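PDB 3UTN: thiosulfate sulfurtransferase TUM1 from Saccharomyces cerevisiae, which accepts persulfide sulfur from the cysteine desulfurase NFS1 and passes it to UBA4 in the pathway that 2-thiolates the wobble uridine of tRNAs. Local coordinates for residues K33-L38 with N149-F154; P74-F79 with V117-V122; G229-T234 with T311-K316; P57-D62 with G123-P128; P96-F101 with G135-P140. All blocks are in the same frame, centred on the assembly; numbering follows the deposited sequence.

Contact 1: residues K33-L38 with N149-F154; sequences KAFVKL and NQYREF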
# COMPACT_ATOMS: atom_id res chain seq x y z
N LYS A 33 7.17 18.94 2.24
CA LYS A 33 7.75 20.13 1.62
C LYS A 33 7.66 20.08 0.11
O LYS A 33 7.27 21.06 -0.51
CB LYS A 33 9.19 20.40 2.08
CG LYS A 33 10.25 19.44 1.58
CD LYS A 33 11.63 19.83 2.10
CE LYS A 33 11.55 20.36 3.53
NZ LYS A 33 12.87 20.37 4.23
N ALA A 34 8.00 18.93 -0.47
CA ALA A 34 7.91 18.76 -1.90
C ALA A 34 6.46 18.88 -2.31
O ALA A 34 6.15 19.44 -3.35
CB ALA A 34 8.48 17.42 -2.32
N PHE A 35 5.57 18.38 -1.47
CA PHE A 35 4.16 18.49 -1.74
C PHE A 35 3.69 19.93 -1.81
O PHE A 35 3.02 20.31 -2.75
CB PHE A 35 3.33 17.70 -0.74
CG PHE A 35 1.87 18.00 -0.83
CD1 PHE A 35 1.11 17.49 -1.87
CD2 PHE A 35 1.27 18.84 0.09
CE1 PHE A 35 -0.24 17.78 -1.96
CE2 PHE A 35 -0.08 19.13 0.01
CZ PHE A 35 -0.83 18.60 -1.02
N VAL A 36 4.01 20.74 -0.80
CA VAL A 36 3.54 22.12 -0.83
C VAL A 36 4.22 22.86 -1.97
O VAL A 36 3.60 23.69 -2.63
CB VAL A 36 3.70 22.86 0.51
CG1 VAL A 36 2.81 22.22 1.56
CG2 VAL A 36 5.15 22.90 0.96
N LYS A 37 5.48 22.51 -2.22
CA LYS A 37 6.19 23.05 -3.36
C LYS A 37 5.42 22.69 -4.62
O LYS A 37 5.13 23.54 -5.45
CB LYS A 37 7.62 22.51 -3.43
CG LYS A 37 8.43 23.15 -4.54
CD LYS A 37 9.78 22.50 -4.71
CE LYS A 37 10.51 23.18 -5.85
NZ LYS A 37 11.96 22.84 -5.84
N LEU A 38 5.08 21.41 -4.73
CA LEU A 38 4.30 20.93 -5.86
C LEU A 38 3.00 21.72 -5.97
O LEU A 38 2.70 22.27 -7.02
CB LEU A 38 4.02 19.44 -5.72
CG LEU A 38 3.13 18.77 -6.77
CD1 LEU A 38 3.85 18.67 -8.11
CD2 LEU A 38 2.73 17.40 -6.27
N ASN A 149 1.64 12.12 8.70
CA ASN A 149 2.12 12.30 10.06
C ASN A 149 3.09 13.46 10.13
O ASN A 149 2.93 14.36 10.95
CB ASN A 149 2.82 11.04 10.57
CG ASN A 149 1.86 9.93 10.91
OD1 ASN A 149 0.65 10.13 10.94
ND2 ASN A 149 2.39 8.75 11.18
N GLN A 150 4.08 13.43 9.25
CA GLN A 150 5.10 14.46 9.24
C GLN A 150 4.51 15.75 8.75
O GLN A 150 4.80 16.81 9.28
CB GLN A 150 6.27 14.03 8.37
CG GLN A 150 7.09 12.94 9.02
CD GLN A 150 7.69 13.39 10.33
OE1 GLN A 150 8.87 13.71 10.39
NE2 GLN A 150 6.88 13.43 11.38
N TYR A 151 3.65 15.62 7.75
CA TYR A 151 2.90 16.73 7.23
C TYR A 151 2.21 17.47 8.36
O TYR A 151 2.30 18.70 8.46
CB TYR A 151 1.87 16.19 6.25
CG TYR A 151 1.18 17.25 5.47
CD1 TYR A 151 1.64 17.62 4.21
CD2 TYR A 151 0.06 17.89 5.99
CE1 TYR A 151 0.99 18.60 3.48
CE2 TYR A 151 -0.58 18.88 5.28
CZ TYR A 151 -0.11 19.22 4.02
OH TYR A 151 -0.75 20.19 3.31
N ARG A 152 1.52 16.72 9.22
CA ARG A 152 0.83 17.33 10.34
C ARG A 152 1.81 17.79 11.40
O ARG A 152 1.71 18.91 11.89
CB ARG A 152 -0.18 16.36 10.94
CG ARG A 152 -1.46 16.27 10.14
CD ARG A 152 -2.34 15.17 10.70
NE ARG A 152 -1.69 13.87 10.60
CZ ARG A 152 -2.31 12.71 10.82
NH1 ARG A 152 -3.60 12.69 11.14
NH2 ARG A 152 -1.64 11.58 10.71
N GLU A 153 2.77 16.93 11.73
CA GLU A 153 3.77 17.25 12.75
C GLU A 153 4.42 18.59 12.45
O GLU A 153 4.59 19.42 13.34
CB GLU A 153 4.84 16.16 12.85
CG GLU A 153 5.98 16.51 13.80
CD GLU A 153 6.46 15.33 14.62
OE1 GLU A 153 6.67 14.24 14.05
OE2 GLU A 153 6.65 15.51 15.85
N PHE A 154 4.76 18.81 11.19
CA PHE A 154 5.44 20.02 10.80
C PHE A 154 4.48 21.07 10.26
O PHE A 154 4.89 22.02 9.60
CB PHE A 154 6.60 19.69 9.86
CG PHE A 154 7.70 18.95 10.54
CD1 PHE A 154 8.68 19.63 11.24
CD2 PHE A 154 7.71 17.56 10.55
CE1 PHE A 154 9.69 18.94 11.90
CE2 PHE A 154 8.71 16.86 11.21
CZ PHE A 154 9.70 17.56 11.89

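Contact 2: residues P74-F79 with V117-V122; sequences PNSIFF and VVYDRV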
# COMPACT_ATOMS: atom_id res chain seq x y z
N PRO A 74 -5.55 20.21 2.29
CA PRO A 74 -6.57 20.93 1.55
C PRO A 74 -6.92 20.20 0.25
O PRO A 74 -6.05 19.61 -0.38
CB PRO A 74 -5.89 22.26 1.24
CG PRO A 74 -5.03 22.49 2.44
CD PRO A 74 -4.51 21.12 2.80
N ASN A 75 -8.20 20.23 -0.11
CA ASN A 75 -8.66 19.72 -1.40
C ASN A 75 -8.57 18.21 -1.48
O ASN A 75 -8.64 17.64 -2.57
CB ASN A 75 -7.86 20.36 -2.54
CG ASN A 75 -7.74 21.85 -2.39
OD1 ASN A 75 -8.70 22.53 -2.02
ND2 ASN A 75 -6.56 22.38 -2.66
N SER A 76 -8.42 17.58 -0.32
CA SER A 76 -8.33 16.14 -0.25
C SER A 76 -9.62 15.49 -0.70
O SER A 76 -10.69 16.01 -0.48
CB SER A 76 -8.06 15.67 1.17
OG SER A 76 -6.71 15.88 1.52
N ILE A 77 -9.48 14.34 -1.33
CA ILE A 77 -10.59 13.46 -1.47
C ILE A 77 -10.27 12.36 -0.49
O ILE A 77 -9.12 12.19 -0.06
CB ILE A 77 -10.73 12.88 -2.88
CG1 ILE A 77 -9.47 12.10 -3.26
CG2 ILE A 77 -11.05 13.99 -3.86
CD1 ILE A 77 -9.58 11.36 -4.56
N PHE A 78 -11.29 11.63 -0.12
CA PHE A 78 -11.08 10.47 0.67
C PHE A 78 -11.10 9.29 -0.27
O PHE A 78 -12.01 9.15 -1.08
CB PHE A 78 -12.18 10.34 1.70
CG PHE A 78 -12.11 9.08 2.47
CD1 PHE A 78 -11.09 8.86 3.39
CD2 PHE A 78 -13.06 8.08 2.27
CE1 PHE A 78 -11.01 7.68 4.10
CE2 PHE A 78 -12.99 6.90 2.98
CZ PHE A 78 -11.97 6.71 3.89
N PHE A 79 -10.08 8.46 -0.17
CA PHE A 79 -10.01 7.25 -0.95
C PHE A 79 -10.39 6.13 -0.01
O PHE A 79 -9.63 5.79 0.90
CB PHE A 79 -8.61 7.04 -1.49
CG PHE A 79 -8.47 5.86 -2.39
CD1 PHE A 79 -8.35 4.58 -1.86
CD2 PHE A 79 -8.42 6.02 -3.77
CE1 PHE A 79 -8.20 3.48 -2.68
CE2 PHE A 79 -8.27 4.92 -4.60
CZ PHE A 79 -8.16 3.65 -4.06
N VAL A 117 -2.15 13.01 -4.50
CA VAL A 117 -1.16 12.90 -3.48
C VAL A 117 -1.80 12.15 -2.35
O VAL A 117 -2.63 12.67 -1.62
CB VAL A 117 -0.61 14.26 -3.04
CG1 VAL A 117 0.41 14.04 -1.93
CG2 VAL A 117 0.03 14.97 -4.23
N VAL A 118 -1.40 10.91 -2.22
CA VAL A 118 -2.06 10.02 -1.33
C VAL A 118 -1.41 10.14 0.02
O VAL A 118 -0.19 10.25 0.14
CB VAL A 118 -1.96 8.58 -1.80
CG1 VAL A 118 -2.73 7.69 -0.86
CG2 VAL A 118 -2.51 8.48 -3.21
N TYR A 119 -2.23 10.12 1.04
CA TYR A 119 -1.71 10.07 2.37
C TYR A 119 -2.72 9.31 3.18
O TYR A 119 -3.80 8.98 2.71
CB TYR A 119 -1.53 11.48 2.91
CG TYR A 119 -2.79 12.29 3.02
CD1 TYR A 119 -3.34 12.93 1.91
CD2 TYR A 119 -3.42 12.43 4.25
CE1 TYR A 119 -4.49 13.68 2.03
CE2 TYR A 119 -4.57 13.19 4.38
CZ TYR A 119 -5.09 13.81 3.27
OH TYR A 119 -6.22 14.55 3.42
N ASP A 120 -2.34 9.01 4.40
CA ASP A 120 -3.28 8.47 5.33
C ASP A 120 -2.91 9.02 6.69
O ASP A 120 -1.84 9.61 6.85
CB ASP A 120 -3.28 6.94 5.28
CG ASP A 120 -1.95 6.33 5.66
OD1 ASP A 120 -1.19 6.94 6.43
OD2 ASP A 120 -1.68 5.22 5.19
N ARG A 121 -3.80 8.85 7.65
CA ARG A 121 -3.58 9.43 8.96
C ARG A 121 -2.69 8.57 9.82
O ARG A 121 -2.21 9.01 10.85
CB ARG A 121 -4.90 9.68 9.65
CG ARG A 121 -5.72 10.68 8.89
CD ARG A 121 -7.09 10.88 9.49
NE ARG A 121 -7.83 11.81 8.67
CZ ARG A 121 -7.64 13.12 8.67
NH1 ARG A 121 -6.74 13.67 9.47
NH2 ARG A 121 -8.35 13.89 7.87
N VAL A 122 -2.48 7.33 9.40
CA VAL A 122 -1.71 6.40 10.20
C VAL A 122 -0.23 6.63 9.97
O VAL A 122 0.55 6.74 10.92
CB VAL A 122 -2.09 4.94 9.89
CG1 VAL A 122 -1.21 3.97 10.67
CG2 VAL A 122 -3.55 4.72 10.23

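Contact 3: residues G229-T234 with T311-K316; sequences GHIPGT and TEWVLK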
# COMPACT_ATOMS: atom_id res chain seq x y z
N GLY A 229 1.45 -17.93 9.97
CA GLY A 229 2.46 -18.68 9.25
C GLY A 229 2.69 -17.93 7.97
O GLY A 229 2.24 -16.80 7.81
N HIS A 230 3.40 -18.55 7.04
CA HIS A 230 3.74 -17.83 5.84
C HIS A 230 3.75 -18.70 4.65
O HIS A 230 3.67 -19.93 4.74
CB HIS A 230 5.08 -17.16 6.00
CG HIS A 230 6.20 -18.11 6.26
ND1 HIS A 230 6.51 -18.53 7.49
CD2 HIS A 230 7.09 -18.73 5.39
CE1 HIS A 230 7.55 -19.38 7.42
NE2 HIS A 230 7.91 -19.49 6.14
N ILE A 231 3.82 -18.04 3.51
CA ILE A 231 3.89 -18.72 2.25
C ILE A 231 5.31 -19.23 2.16
O ILE A 231 6.25 -18.46 2.33
CB ILE A 231 3.57 -17.78 1.09
CG1 ILE A 231 2.20 -17.14 1.30
CG2 ILE A 231 3.61 -18.54 -0.22
CD1 ILE A 231 1.94 -15.97 0.39
N PRO A 232 5.48 -20.54 1.93
CA PRO A 232 6.81 -21.07 1.78
C PRO A 232 7.54 -20.29 0.70
O PRO A 232 6.98 -20.02 -0.37
CB PRO A 232 6.55 -22.51 1.33
CG PRO A 232 5.24 -22.84 1.97
CD PRO A 232 4.45 -21.58 1.80
N GLY A 233 8.76 -19.88 1.01
CA GLY A 233 9.57 -19.13 0.08
C GLY A 233 9.52 -17.65 0.33
O GLY A 233 10.32 -16.90 -0.21
N THR A 234 8.57 -17.21 1.16
CA THR A 234 8.51 -15.82 1.54
C THR A 234 9.40 -15.58 2.74
O THR A 234 9.88 -16.51 3.39
CB THR A 234 7.09 -15.34 1.88
OG1 THR A 234 6.57 -16.13 2.96
CG2 THR A 234 6.18 -15.45 0.66
N THR A 311 -4.11 -14.10 3.50
CA THR A 311 -5.50 -14.50 3.64
C THR A 311 -5.94 -15.37 2.49
O THR A 311 -6.41 -16.50 2.69
CB THR A 311 -6.42 -13.28 3.75
OG1 THR A 311 -6.03 -12.53 4.90
CG2 THR A 311 -7.86 -13.73 3.89
N GLU A 312 -5.79 -14.86 1.28
CA GLU A 312 -6.15 -15.63 0.11
C GLU A 312 -5.29 -16.87 0.05
O GLU A 312 -5.77 -17.95 -0.27
CB GLU A 312 -5.97 -14.83 -1.15
CG GLU A 312 -6.41 -15.58 -2.38
CD GLU A 312 -5.78 -15.07 -3.64
OE1 GLU A 312 -4.56 -14.80 -3.64
OE2 GLU A 312 -6.51 -14.96 -4.64
N TRP A 313 -4.00 -16.71 0.36
CA TRP A 313 -3.08 -17.82 0.33
C TRP A 313 -3.61 -18.97 1.13
O TRP A 313 -3.74 -20.08 0.62
CB TRP A 313 -1.72 -17.44 0.87
CG TRP A 313 -0.83 -18.63 0.80
CD1 TRP A 313 -0.47 -19.49 1.83
CD2 TRP A 313 -0.21 -19.18 -0.39
NE1 TRP A 313 0.34 -20.48 1.36
CE2 TRP A 313 0.53 -20.36 0.04
CE3 TRP A 313 -0.17 -18.81 -1.73
CZ2 TRP A 313 1.27 -21.12 -0.85
CZ3 TRP A 313 0.57 -19.59 -2.62
CH2 TRP A 313 1.26 -20.72 -2.18
N VAL A 314 -3.91 -18.71 2.40
CA VAL A 314 -4.42 -19.72 3.31
C VAL A 314 -5.73 -20.29 2.81
O VAL A 314 -5.88 -21.51 2.70
CB VAL A 314 -4.61 -19.15 4.72
CG1 VAL A 314 -5.46 -20.08 5.57
CG2 VAL A 314 -3.26 -18.95 5.35
N LEU A 315 -6.66 -19.40 2.49
CA LEU A 315 -8.00 -19.81 2.08
C LEU A 315 -7.99 -20.66 0.82
O LEU A 315 -8.77 -21.60 0.70
CB LEU A 315 -8.90 -18.59 1.89
CG LEU A 315 -9.37 -17.95 3.20
CD1 LEU A 315 -10.14 -16.67 2.94
CD2 LEU A 315 -10.20 -18.94 4.01
N LYS A 316 -7.09 -20.34 -0.11
CA LYS A 316 -7.02 -21.09 -1.35
C LYS A 316 -6.11 -22.31 -1.27
O LYS A 316 -6.34 -23.30 -1.95
CB LYS A 316 -6.57 -20.17 -2.49
CG LYS A 316 -7.66 -19.25 -3.02
CD LYS A 316 -7.18 -18.55 -4.28
CE LYS A 316 -8.27 -17.72 -4.92
NZ LYS A 316 -7.72 -16.93 -6.06

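Contact 4: residues P57-D62 with G123-P128; sequences PSWKLD and GNFSSP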
# COMPACT_ATOMS: atom_id res chain seq x y z
N PRO A 57 -9.84 -2.16 12.15
CA PRO A 57 -11.05 -2.09 12.96
C PRO A 57 -10.75 -2.19 14.45
O PRO A 57 -11.45 -1.57 15.25
CB PRO A 57 -11.84 -3.31 12.49
CG PRO A 57 -11.47 -3.42 11.05
CD PRO A 57 -10.02 -3.04 10.98
N SER A 58 -9.70 -2.92 14.81
CA SER A 58 -9.27 -3.03 16.20
C SER A 58 -9.01 -1.65 16.83
O SER A 58 -9.15 -1.48 18.03
CB SER A 58 -8.01 -3.90 16.31
OG SER A 58 -6.94 -3.34 15.58
N TRP A 59 -8.62 -0.68 16.01
CA TRP A 59 -8.32 0.66 16.51
C TRP A 59 -9.53 1.45 16.89
O TRP A 59 -9.41 2.49 17.54
CB TRP A 59 -7.50 1.45 15.51
CG TRP A 59 -6.17 0.82 15.19
CD1 TRP A 59 -5.45 -0.10 15.96
CD2 TRP A 59 -5.34 1.06 14.01
NE1 TRP A 59 -4.28 -0.44 15.34
CE2 TRP A 59 -4.15 0.22 14.17
CE3 TRP A 59 -5.46 1.86 12.88
CZ2 TRP A 59 -3.14 0.20 13.22
CZ3 TRP A 59 -4.43 1.82 11.93
CH2 TRP A 59 -3.30 1.02 12.10
N LYS A 60 -10.71 0.99 16.47
CA LYS A 60 -11.97 1.68 16.72
C LYS A 60 -11.89 3.13 16.28
O LYS A 60 -12.33 4.04 16.98
CB LYS A 60 -12.37 1.60 18.19
CG LYS A 60 -12.71 0.20 18.66
CD LYS A 60 -13.41 0.24 20.00
CE LYS A 60 -12.50 0.84 21.06
NZ LYS A 60 -13.04 0.55 22.40
N LEU A 61 -11.29 3.32 15.13
CA LEU A 61 -11.23 4.63 14.55
C LEU A 61 -12.13 4.60 13.33
O LEU A 61 -12.52 3.54 12.85
CB LEU A 61 -9.80 5.01 14.20
CG LEU A 61 -8.80 5.08 15.35
CD1 LEU A 61 -7.44 5.49 14.82
CD2 LEU A 61 -9.25 6.06 16.43
N ASP A 62 -12.50 5.78 12.86
CA ASP A 62 -13.38 5.86 11.73
C ASP A 62 -12.63 6.69 10.71
O ASP A 62 -12.50 7.89 10.88
CB ASP A 62 -14.68 6.53 12.13
CG ASP A 62 -15.74 6.43 11.06
OD1 ASP A 62 -16.90 6.15 11.42
OD2 ASP A 62 -15.43 6.64 9.87
N GLY A 123 0.14 6.73 8.70
CA GLY A 123 1.53 6.92 8.35
C GLY A 123 1.95 5.79 7.45
O GLY A 123 2.44 4.77 7.93
N ASN A 124 1.73 5.97 6.16
CA ASN A 124 2.14 4.97 5.18
C ASN A 124 1.62 3.61 5.52
O ASN A 124 2.34 2.62 5.52
CB ASN A 124 3.65 4.95 5.07
CG ASN A 124 4.16 6.19 4.42
OD1 ASN A 124 3.60 6.63 3.42
ND2 ASN A 124 5.21 6.77 4.97
N PHE A 125 0.34 3.60 5.84
CA PHE A 125 -0.30 2.39 6.25
C PHE A 125 -1.19 1.91 5.12
O PHE A 125 -0.96 0.85 4.57
CB PHE A 125 -1.10 2.66 7.50
CG PHE A 125 -1.73 1.44 8.09
CD1 PHE A 125 -3.10 1.29 8.09
CD2 PHE A 125 -0.94 0.44 8.64
CE1 PHE A 125 -3.69 0.16 8.63
CE2 PHE A 125 -1.53 -0.70 9.18
CZ PHE A 125 -2.90 -0.83 9.18
N SER A 126 -2.19 2.70 4.77
CA SER A 126 -3.09 2.36 3.68
C SER A 126 -2.80 3.24 2.48
O SER A 126 -3.19 2.93 1.36
CB SER A 126 -4.52 2.58 4.12
OG SER A 126 -4.68 3.88 4.66
N SER A 127 -2.13 4.36 2.72
CA SER A 127 -1.83 5.28 1.65
C SER A 127 -0.97 4.63 0.58
O SER A 127 -1.23 4.84 -0.60
CB SER A 127 -1.22 6.57 2.17
OG SER A 127 -0.04 6.31 2.90
N PRO A 128 0.04 3.81 0.96
CA PRO A 128 0.82 3.21 -0.11
C PRO A 128 -0.07 2.33 -0.96
O PRO A 128 -0.00 2.40 -2.18
CB PRO A 128 1.85 2.36 0.64
CG PRO A 128 1.96 3.01 1.98
CD PRO A 128 0.55 3.41 2.28

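Contact 5: residues P96-F101 with G135-P140; sequences PTKKVF and GVMGHP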
# COMPACT_ATOMS: atom_id res chain seq x y z
N PRO A 96 -9.20 -3.28 -6.63
CA PRO A 96 -10.50 -3.05 -7.24
C PRO A 96 -10.51 -3.42 -8.70
O PRO A 96 -9.46 -3.42 -9.36
CB PRO A 96 -10.72 -1.54 -7.07
CG PRO A 96 -9.35 -0.98 -6.95
CD PRO A 96 -8.58 -2.02 -6.19
N THR A 97 -11.69 -3.73 -9.21
CA THR A 97 -11.89 -3.86 -10.63
C THR A 97 -11.74 -2.48 -11.24
O THR A 97 -11.92 -1.45 -10.56
CB THR A 97 -13.30 -4.39 -10.95
OG1 THR A 97 -14.27 -3.44 -10.50
CG2 THR A 97 -13.54 -5.73 -10.28
N LYS A 98 -11.39 -2.45 -12.52
CA LYS A 98 -11.32 -1.23 -13.29
C LYS A 98 -12.56 -0.37 -13.04
O LYS A 98 -12.44 0.84 -12.80
CB LYS A 98 -11.20 -1.57 -14.77
CG LYS A 98 -10.87 -0.39 -15.67
CD LYS A 98 -11.22 -0.73 -17.11
CE LYS A 98 -10.78 0.37 -18.06
NZ LYS A 98 -11.34 1.69 -17.65
N LYS A 99 -13.73 -1.00 -13.08
CA LYS A 99 -15.00 -0.28 -12.93
C LYS A 99 -15.16 0.32 -11.54
O LYS A 99 -15.44 1.51 -11.41
CB LYS A 99 -16.19 -1.18 -13.28
CG LYS A 99 -17.53 -0.66 -12.77
CD LYS A 99 -18.70 -1.15 -13.60
CE LYS A 99 -19.18 -0.07 -14.57
NZ LYS A 99 -19.79 1.08 -13.84
N VAL A 100 -14.99 -0.49 -10.50
CA VAL A 100 -15.05 0.01 -9.13
C VAL A 100 -14.05 1.15 -8.99
O VAL A 100 -14.39 2.20 -8.45
CB VAL A 100 -14.79 -1.11 -8.10
CG1 VAL A 100 -14.43 -0.54 -6.74
CG2 VAL A 100 -16.03 -1.99 -7.98
N PHE A 101 -12.85 0.97 -9.51
CA PHE A 101 -11.86 2.02 -9.42
C PHE A 101 -12.29 3.29 -10.14
O PHE A 101 -12.30 4.36 -9.55
CB PHE A 101 -10.51 1.58 -9.96
CG PHE A 101 -9.48 2.65 -9.88
CD1 PHE A 101 -8.83 2.90 -8.68
CD2 PHE A 101 -9.20 3.45 -10.99
CE1 PHE A 101 -7.88 3.90 -8.59
CE2 PHE A 101 -8.26 4.45 -10.90
CZ PHE A 101 -7.60 4.67 -9.70
N GLY A 135 -1.79 4.28 -8.95
CA GLY A 135 -0.72 4.04 -9.90
C GLY A 135 -0.99 2.81 -10.74
O GLY A 135 -0.88 2.86 -11.96
N VAL A 136 -1.36 1.71 -10.09
CA VAL A 136 -1.61 0.47 -10.82
C VAL A 136 -2.73 0.69 -11.81
O VAL A 136 -2.68 0.21 -12.93
CB VAL A 136 -1.95 -0.71 -9.89
CG1 VAL A 136 -2.43 -1.91 -10.68
CG2 VAL A 136 -0.72 -1.09 -9.08
N MET A 137 -3.73 1.45 -11.39
CA MET A 137 -4.85 1.76 -12.25
C MET A 137 -4.50 2.83 -13.27
O MET A 137 -5.38 3.39 -13.91
CB MET A 137 -6.05 2.17 -11.42
CG MET A 137 -6.73 1.00 -10.74
SD MET A 137 -7.01 -0.36 -11.88
CE MET A 137 -8.17 0.36 -13.05
N GLY A 138 -3.21 3.11 -13.40
CA GLY A 138 -2.70 3.92 -14.48
C GLY A 138 -2.92 5.40 -14.29
O GLY A 138 -2.84 6.17 -15.25
N HIS A 139 -3.20 5.82 -13.07
CA HIS A 139 -3.33 7.24 -12.86
C HIS A 139 -1.99 7.86 -13.09
O HIS A 139 -1.01 7.43 -12.49
CB HIS A 139 -3.89 7.60 -11.51
CG HIS A 139 -4.29 9.03 -11.43
ND1 HIS A 139 -5.48 9.46 -11.83
CD2 HIS A 139 -3.57 10.15 -11.04
CE1 HIS A 139 -5.56 10.78 -11.67
NE2 HIS A 139 -4.39 11.21 -11.19
N PRO A 140 -1.93 8.86 -13.99
CA PRO A 140 -0.66 9.37 -14.49
C PRO A 140 0.22 9.91 -13.37
O PRO A 140 1.39 9.58 -13.31
CB PRO A 140 -1.10 10.50 -15.42
CG PRO A 140 -2.44 10.09 -15.90
CD PRO A 140 -3.07 9.46 -14.69

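Contact 1: residues K33-L38 with N149-F154
F35 and Y151 meet ring against ring between two helices: F35 CD2 comes within 3.4 Å of Y151 CE1, close to the plane of the tyrosine ring. Beside it F35 CE2 lies 3.5 Å from Y151 OH, so two neighbouring phenylalanine carbons follow the phenol from ring carbon to hydroxyl. The planes are inclined at 64° and the centroids stand 5.7 Å apart, a slanted pairing. V36 adds a looser touch, its CG1 4.5 Å from Y151 CE1. Both rings swing out with CG anti to the backbone N (chi1 169° for F35, -170° for Y151), which carries the phenol across the gap between the helices. Those helices, 32-41 and 148-153, pack against the parallel sheet of the N-terminal rhodanese domain, the first following its edge strand 28-30 and the second following strand 141-145. Behind the pair, F35 rests on I47, P49, V117 and L145 of that sheet, and Y151 also leans on L145. The phenol oxygen is not left without a polar partner in this buried place: it is hydrogen-bonded to P157 O, while the ring of Y156 meets that of Y151.

Contact 2: residues P74-F79 with V117-V122
S76 and Y119 make the direct contact, hydroxyl to hydroxyl, between the entry to strand 77-78 and the end of strand 115-119, two members of the parallel sheet of the N-terminal rhodanese domain that are separated by strand 47-51. Because that strand lies between them, the backbones stay well apart, with S76 CA 8.5 Å from V117 CA, and the space is crossed by the tyrosine side chain. Its CG sits between the backbone N and the carbonyl carbon (chi1 62°), and the ring stretches over the intervening strand, touching D51, to reach the serine. The tight part is confined to this end: S76 OG and Y119 OH are hydrogen-bonded, but the modelled 2.4 Å is implausibly short and S76 has two conformers, so the exact length is doubtful. S76 OG lies at the ring edge, near its plane, 3.2 Å from Y119 CE1. Elsewhere the two segments are loosely related. N75, next to S76, is exposed and its side chain points past the other segment without touching it, while R121 turns its guanidinium to P71 O. Both hydroxyls are also tied to I73, just ahead of the segment: S76 OG is hydrogen-bonded to I73 O, and Y119 OH to I73 N.

Contact 3: residues G229-T234 with T311-K316
The indole of W313 carries I231 on one face. I231 CG1 stands over the five-membered ring, 3.5 Å from its centroid and only 12° from the normal, a CH-pi contact whose closest atom pair is I231 CG1 to W313 CG at 3.4 Å. The second branch covers the other half of the indole: I231 CG2 lies 3.5 Å from W313 CZ2, above the plane and toward the rim. P232 CD approaches W313 CZ2 obliquely, at 4.2 Å. The forked isoleucine therefore spans both rings, with CG2 anti to the backbone N and CG1 beside it (chi1 -56°). The rings of W310 and Y188 also meet the indole, and its NE1 is hydrogen-bonded to W321 O. A type II turn runs from I231 to T234, closed by T234 N to I231 O at 2.9 Å. The contact joins the loop leading into strand 234-236 to helix 309-317 in the C-terminal rhodanese domain, with the side chain of I231 about 9 Å from that of C282, the catalytic cysteine that forms the persulfide intermediate. Across these segments the contact is apolar, made of CH-pi and van der Waals touches, while the indole's single polar group is satisfied elsewhere.

Contact 4: residues P57-D62 with G123-P128
W59 reaches F125 with the far corner of its indole. From CB, directed at the other segment, the side chain leaves with CG anti to the carbonyl carbon (chi1 -60°), and the five-membered ring near the backbone makes no contact with F125. Farther out, W59 CZ2 is 4.2 Å from F125 CZ and W59 CZ3 is 3.8 Å from F125 CE1. The tip carbon comes nearest, W59 CH2 lying 3.5 Å from F125 CZ, over one face of the phenylalanine and toward its rim. The planes meet at 42°, so the indole leans obliquely on the ring. The F125 backbone is held by D120, whose OD2 receives F125 N, S126 N and S127 N. The loop between strand 47-51 and helix 63-69 is thereby joined to the loop ahead of helix 127-136. By its position after the fourth strand of the sheet and before a helix, that second loop corresponds to the one carrying catalytic C282, about 9 Å from the F125 side chain, in the C-terminal rhodanese domain.

Contact 5: residues P96-F101 with G135-P140
M137 lies across one face of the F101 ring, the two side chains sliding past each other in opposite directions. M137 CB sits above the ring, 3.3 Å from its centroid and 17° off the normal, a CH-pi contact so close that M137 CB is 3.2 Å from F101 CE2. The next carbon moves back toward the root of the phenylalanine, with M137 CG 3.3 Å from F101 CG. The sulfur follows at a slant: M137 SD is 4.8 Å from the F101 centroid, in an oblique Met-aromatic contact. The chain is bent at chi2 (-47°), which places the sulfur, and again at chi3 (-65°), which turns the methyl toward the helix that bears the ring, where M137 CE rests 3.5 Å from K98 CA and also touches the aliphatic K98 CG. The charged end of K98 goes elsewhere, to a salt bridge with D102.

Each segment has its backbone fixed by a helix end. T97 is the N-cap of helix 98-107, its OG1 accepting from V100 N at 3.0 Å, whereas G138 at positive phi is the C-prime residue of the Schellman motif that closes helix 127-136. The contact thus sets the first turn of one helix against the end of another, beside F95 and Q181, which also touch M137; F101 reaches back along helix 127-136 to T133 and L134, and the chain beyond H139 enters strand 141-145.

In the fold
Four of the five contacts belong to the N-terminal rhodanese domain; contact 3 stands alone in the C-terminal one, its centre 37 Å from that of contact 1. Along the chain, contact 1 spans contacts 2, 4 and 5, and contact 3 opens only after all of these have closed. Contact 2 touches contacts 1, 4 and 5: R152 NH2 bonds to R121 O and N149 ND2 to V122 O, strand 115-119 leads into helix 127-136, and F79 meets F101. Contacts 4 and 5 share that helix, one near each end, with centres 21 Å apart. The two domains repeat the same five-strand order, 1-5-4-2-3, consistent with a common origin, yet only the C-terminal one carries the catalytic cysteine.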